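Local structure of spectinomycin phosphotransferase (Legionella pneumophila, 3I1A) at residues 15-29 with 40-52. The protein probably inactivates the antibiotic spectinomycin by transferring a phosphoryl group to it from a nucleotide. Sequence-based numbering, arbitrary orientation.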
loop_
_atom_site.group_PDB
_atom_site.type_symbol
_atom_site.label_atom_id
_atom_site.label_comp_id
_atom_site.label_asym_id
_atom_site.label_seq_id
_atom_site.Cartn_x
_atom_site.Cartn_y
_atom_site.Cartn_z
ATOM N N LEU A 15 24.283 11.758 11.481
ATOM C CA LEU A 15 24.271 11.995 10.055
ATOM C C LEU A 15 25.674 12.405 9.581
ATOM O O LEU A 15 26.088 12.042 8.485
ATOM C CB LEU A 15 23.216 13.058 9.701
ATOM C CG LEU A 15 21.794 12.479 9.914
ATOM C CD1 LEU A 15 20.733 13.529 9.608
ATOM C CD2 LEU A 15 21.584 11.282 9.005
ATOM N N LYS A 16 26.421 13.135 10.404
ATOM C CA LYS A 16 27.767 13.506 9.970
ATOM C C LYS A 16 28.654 12.267 9.872
ATOM O O LYS A 16 29.274 12.006 8.845
ATOM C CB LYS A 16 28.409 14.500 10.942
ATOM C CG LYS A 16 29.799 14.978 10.489
ATOM C CD LYS A 16 29.733 15.529 9.078
ATOM C CE LYS A 16 31.074 16.119 8.623
ATOM N NZ LYS A 16 31.280 17.486 9.172
ATOM N N VAL A 17 28.695 11.503 10.953
ATOM C CA VAL A 17 29.511 10.294 11.020
ATOM C C VAL A 17 29.219 9.259 9.937
ATOM O O VAL A 17 30.122 8.837 9.204
ATOM C CB VAL A 17 29.361 9.634 12.415
ATOM C CG1 VAL A 17 29.957 8.224 12.432
ATOM C CG2 VAL A 17 30.052 10.493 13.462
ATOM N N HIS A 18 27.954 8.879 9.795
ATOM C CA HIS A 18 27.586 7.828 8.852
ATOM C C HIS A 18 27.229 8.202 7.437
ATOM O O HIS A 18 27.236 7.349 6.552
ATOM C CB HIS A 18 26.427 7.024 9.460
ATOM C CG HIS A 18 26.754 6.442 10.794
ATOM N ND1 HIS A 18 27.650 5.406 10.948
ATOM C CD2 HIS A 18 26.339 6.769 12.039
ATOM C CE1 HIS A 18 27.773 5.120 12.230
ATOM N NE2 HIS A 18 26.989 5.934 12.916
ATOM N N TYR A 19 26.884 9.466 7.225
ATOM C CA TYR A 19 26.481 9.926 5.909
ATOM C C TYR A 19 27.341 11.066 5.377
ATOM O O TYR A 19 27.269 11.397 4.184
ATOM C CB TYR A 19 25.016 10.380 5.950
ATOM C CG TYR A 19 24.023 9.249 6.174
ATOM C CD1 TYR A 19 23.699 8.816 7.454
ATOM C CD2 TYR A 19 23.416 8.619 5.087
ATOM C CE1 TYR A 19 22.767 7.760 7.647
ATOM C CE2 TYR A 19 22.506 7.580 5.262
ATOM C CZ TYR A 19 22.186 7.157 6.535
ATOM O OH TYR A 19 21.268 6.127 6.672
ATOM N N GLY A 20 28.137 11.660 6.259
ATOM C CA GLY A 20 28.988 12.771 5.852
ATOM C C GLY A 20 28.181 14.028 5.583
ATOM O O GLY A 20 28.630 14.922 4.855
ATOM N N ILE A 21 26.995 14.111 6.179
ATOM C CA ILE A 21 26.132 15.257 5.979
ATOM C C ILE A 21 26.094 16.196 7.184
ATOM O O ILE A 21 25.948 15.749 8.332
ATOM C CB ILE A 21 24.696 14.811 5.670
ATOM C CG1 ILE A 21 24.655 13.981 4.379
ATOM C CG2 ILE A 21 23.794 16.032 5.559
ATOM C CD1 ILE A 21 23.305 13.214 4.221
ATOM N N ASP A 22 26.245 17.496 6.929
ATOM C CA ASP A 22 26.197 18.483 8.007
ATOM C C ASP A 22 24.784 19.040 8.121
ATOM O O ASP A 22 24.289 19.726 7.222
ATOM C CB ASP A 22 27.181 19.638 7.768
ATOM C CG ASP A 22 28.593 19.308 8.207
ATOM O OD1 ASP A 22 28.777 18.750 9.310
ATOM O OD2 ASP A 22 29.529 19.625 7.451
ATOM N N ILE A 23 24.138 18.725 9.234
ATOM C CA ILE A 23 22.783 19.160 9.510
ATOM C C ILE A 23 22.887 20.252 10.560
ATOM O O ILE A 23 23.645 20.127 11.529
ATOM C CB ILE A 23 21.922 17.987 10.060
ATOM C CG1 ILE A 23 21.769 16.911 8.982
ATOM C CG2 ILE A 23 20.551 18.492 10.505
ATOM C CD1 ILE A 23 21.117 17.405 7.725
ATOM N N HIS A 24 22.134 21.325 10.366
ATOM C CA HIS A 24 22.185 22.439 11.300
ATOM C C HIS A 24 20.946 22.477 12.174
ATOM O O HIS A 24 20.909 23.182 13.170
ATOM C CB HIS A 24 22.343 23.760 10.526
ATOM C CG HIS A 24 21.293 23.986 9.480
ATOM N ND1 HIS A 24 19.962 24.182 9.786
ATOM C CD2 HIS A 24 21.378 24.041 8.127
ATOM C CE1 HIS A 24 19.273 24.345 8.668
ATOM N NE2 HIS A 24 20.109 24.264 7.648
ATOM N N THR A 25 19.939 21.695 11.814
ATOM C CA THR A 25 18.716 21.664 12.598
ATOM C C THR A 25 17.945 20.370 12.349
ATOM O O THR A 25 17.750 19.960 11.204
ATOM C CB THR A 25 17.818 22.889 12.267
ATOM O OG1 THR A 25 16.793 23.019 13.261
ATOM C CG2 THR A 25 17.181 22.734 10.900
ATOM N N ALA A 26 17.518 19.732 13.433
ATOM C CA ALA A 26 16.767 18.483 13.356
ATOM C C ALA A 26 15.565 18.565 14.288
ATOM O O ALA A 26 15.669 19.040 15.413
ATOM C CB ALA A 26 17.651 17.307 13.743
ATOM N N GLN A 27 14.422 18.087 13.821
ATOM C CA GLN A 27 13.212 18.160 14.616
ATOM C C GLN A 27 12.350 16.908 14.470
ATOM O O GLN A 27 12.164 16.397 13.364
ATOM C CB GLN A 27 12.431 19.407 14.185
ATOM C CG GLN A 27 11.158 19.667 14.944
ATOM C CD GLN A 27 10.476 20.939 14.477
ATOM O OE1 GLN A 27 11.074 22.020 14.490
ATOM N NE2 GLN A 27 9.218 20.820 14.066
ATOM N N PHE A 28 11.830 16.413 15.589
ATOM C CA PHE A 28 10.977 15.225 15.565
ATOM C C PHE A 28 9.675 15.565 14.861
ATOM O O PHE A 28 9.121 16.637 15.085
ATOM C CB PHE A 28 10.671 14.758 16.988
ATOM C CG PHE A 28 9.699 13.606 17.062
ATOM C CD1 PHE A 28 9.947 12.418 16.382
ATOM C CD2 PHE A 28 8.540 13.707 17.834
ATOM C CE1 PHE A 28 9.059 11.339 16.467
ATOM C CE2 PHE A 28 7.645 12.634 17.927
ATOM C CZ PHE A 28 7.912 11.444 17.237
ATOM N N ILE A 29 9.199 14.654 14.012
ATOM C CA ILE A 29 7.951 14.841 13.272
ATOM C C ILE A 29 6.862 14.015 13.950
ATOM O O ILE A 29 6.870 12.787 13.870
ATOM C CB ILE A 29 8.070 14.352 11.811
ATOM C CG1 ILE A 29 9.158 15.134 11.077
ATOM C CG2 ILE A 29 6.730 14.505 11.102
ATOM C CD1 ILE A 29 9.377 14.664 9.668
ATOM N N TYR A 40 11.923 12.192 11.523
ATOM C CA TYR A 40 12.529 13.467 11.860
ATOM C C TYR A 40 12.827 14.255 10.604
ATOM O O TYR A 40 13.056 13.666 9.540
ATOM C CB TYR A 40 13.875 13.254 12.574
ATOM C CG TYR A 40 13.851 12.494 13.879
ATOM C CD1 TYR A 40 13.787 11.102 13.900
ATOM C CD2 TYR A 40 13.899 13.180 15.100
ATOM C CE1 TYR A 40 13.766 10.405 15.107
ATOM C CE2 TYR A 40 13.879 12.501 16.305
ATOM C CZ TYR A 40 13.809 11.112 16.302
ATOM O OH TYR A 40 13.761 10.441 17.494
ATOM N N GLN A 41 12.830 15.582 10.727
ATOM C CA GLN A 41 13.200 16.445 9.608
ATOM C C GLN A 41 14.561 17.008 9.989
ATOM O O GLN A 41 14.706 17.640 11.043
ATOM C CB GLN A 41 12.219 17.609 9.406
ATOM C CG GLN A 41 12.670 18.558 8.274
ATOM C CD GLN A 41 11.816 19.815 8.165
ATOM O OE1 GLN A 41 10.599 19.737 8.014
ATOM N NE2 GLN A 41 12.459 20.983 8.235
ATOM N N ALA A 42 15.564 16.758 9.152
ATOM C CA ALA A 42 16.913 17.246 9.409
ATOM C C ALA A 42 17.349 18.055 8.190
ATOM O O ALA A 42 17.367 17.545 7.072
ATOM C CB ALA A 42 17.859 16.071 9.649
ATOM N N ASP A 43 17.712 19.310 8.414
ATOM C CA ASP A 43 18.101 20.199 7.319
ATOM C C ASP A 43 19.577 20.556 7.232
ATOM O O ASP A 43 20.209 20.880 8.242
ATOM C CB ASP A 43 17.306 21.502 7.424
ATOM C CG ASP A 43 15.821 21.268 7.523
ATOM O OD1 ASP A 43 15.231 20.774 6.544
ATOM O OD2 ASP A 43 15.248 21.572 8.587
ATOM N N SER A 44 20.112 20.486 6.010
ATOM C CA SER A 44 21.495 20.859 5.738
ATOM C C SER A 44 21.362 22.245 5.135
ATOM O O SER A 44 20.328 22.561 4.533
ATOM C CB SER A 44 22.137 19.936 4.698
ATOM O OG SER A 44 21.677 20.232 3.387
ATOM N N GLU A 45 22.384 23.077 5.291
ATOM C CA GLU A 45 22.335 24.426 4.731
ATOM C C GLU A 45 22.026 24.359 3.237
ATOM O O GLU A 45 21.613 25.347 2.633
ATOM C CB GLU A 45 23.673 25.145 4.966
ATOM C CG GLU A 45 23.993 25.343 6.442
ATOM C CD GLU A 45 25.302 26.067 6.690
ATOM O OE1 GLU A 45 25.519 27.139 6.085
ATOM O OE2 GLU A 45 26.114 25.572 7.505
ATOM N N SER A 46 22.196 23.172 2.661
ATOM C CA SER A 46 21.978 22.943 1.239
ATOM C C SER A 46 20.655 22.260 0.912
ATOM O O SER A 46 20.058 22.539 -0.130
ATOM C CB SER A 46 23.121 22.085 0.681
ATOM O OG SER A 46 24.375 22.454 1.246
ATOM N N LYS A 47 20.200 21.360 1.785
ATOM C CA LYS A 47 18.953 20.631 1.545
ATOM C C LYS A 47 18.180 20.294 2.827
ATOM O O LYS A 47 18.516 20.754 3.912
ATOM C CB LYS A 47 19.252 19.321 0.800
ATOM C CG LYS A 47 20.088 19.477 -0.463
ATOM C CD LYS A 47 20.576 18.125 -0.965
ATOM C CE LYS A 47 21.487 18.283 -2.169
ATOM N NZ LYS A 47 22.025 16.976 -2.662
ATOM N N SER A 48 17.134 19.487 2.676
ATOM C CA SER A 48 16.316 19.051 3.802
ATOM C C SER A 48 16.208 17.535 3.723
ATOM O O SER A 48 16.052 16.979 2.637
ATOM C CB SER A 48 14.926 19.677 3.725
ATOM O OG SER A 48 14.183 19.379 4.893
ATOM N N TYR A 49 16.282 16.863 4.873
ATOM C CA TYR A 49 16.211 15.406 4.904
ATOM C C TYR A 49 15.121 14.846 5.811
ATOM O O TYR A 49 14.788 15.427 6.855
ATOM C CB TYR A 49 17.552 14.833 5.371
ATOM C CG TYR A 49 18.708 15.126 4.448
ATOM C CD1 TYR A 49 19.025 14.268 3.400
ATOM C CD2 TYR A 49 19.485 16.254 4.632
ATOM C CE1 TYR A 49 20.104 14.531 2.555
ATOM C CE2 TYR A 49 20.565 16.529 3.796
ATOM C CZ TYR A 49 20.866 15.665 2.764
ATOM O OH TYR A 49 21.935 15.950 1.943
ATOM N N PHE A 50 14.581 13.710 5.396
ATOM C CA PHE A 50 13.557 12.996 6.160
ATOM C C PHE A 50 14.250 11.749 6.695
ATOM O O PHE A 50 14.723 10.881 5.930
ATOM C CB PHE A 50 12.380 12.624 5.249
ATOM C CG PHE A 50 11.315 11.814 5.919
ATOM C CD1 PHE A 50 11.266 10.437 5.750
ATOM C CD2 PHE A 50 10.342 12.431 6.722
ATOM C CE1 PHE A 50 10.264 9.671 6.366
ATOM C CE2 PHE A 50 9.341 11.676 7.341
ATOM C CZ PHE A 50 9.301 10.299 7.165
ATOM N N ILE A 51 14.331 11.670 8.019
ATOM C CA ILE A 51 15.007 10.547 8.656
ATOM C C ILE A 51 14.051 9.631 9.392
ATOM O O ILE A 51 13.161 10.099 10.111
ATOM C CB ILE A 51 16.071 11.060 9.658
ATOM C CG1 ILE A 51 16.951 12.129 8.989
ATOM C CG2 ILE A 51 16.898 9.900 10.178
ATOM C CD1 ILE A 51 17.698 11.677 7.778
ATOM N N LYS A 52 14.242 8.327 9.210
ATOM C CA LYS A 52 13.415 7.320 9.873
ATOM C C LYS A 52 14.279 6.405 10.735
ATOM O O LYS A 52 15.275 5.837 10.266
ATOM C CB LYS A 52 12.672 6.482 8.847
#
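Asp43 O accepts a hydrogen bond from His24 N at 2.9 Å, takes a CA-H...O contact from Ile23 CA, and lies beneath the centre of the His24 imidazole, 3.3 Å from its plane, so His24 meets this carbonyl with both backbone and ring. The ring can fold back because chi1 (55°) sets CG between the backbone N and carbonyl carbon; its edge then meets the backbone of Glu45, His24 CD2 lying 3.2 Å from Glu45 N. Next along the hairpin, Asp43 N donates to Thr25 O, and Gln27 and Gln41 exchange two backbone bonds as a hydrogen-bonded pair of this antiparallel hairpin. Short side chains suit the non-hydrogen-bonded pair Ala26 and Ala42, whose CA atoms are 4.1 Å apart. On the face of Thr25 and Gln41, the extended Gln41 side chain presents NE2 to the syn lone pair of Asp43 OD2 (2.9 Å), within the amide plane, which helps fix the rotation of the carboxylate. Also on the Gln41 side, Ile29 CD1 packs against the ring of Phe50, a residue that binds ADP and AMP. The other face is mainly apolar. Leu15 CD1 meets Ala42 CB and reaches tip to tip toward Ile51, while branched Ile21 lays CD1 off-centre over the Tyr49 ring, 4.2 Å from its centroid, and Ile23 CD1 touches Tyr49 CD2. Phe28 CD1 sits over one face of Tyr40 toward its rim, the planes at 59°. Strand 25-29 forms an outer edge of the five-stranded antiparallel sheet of the kinase-like N-terminal lobe; helix 10-19 packs on the face bearing Tyr40 and Ile51, and strand 48-55 pairs onward with strand 95-101.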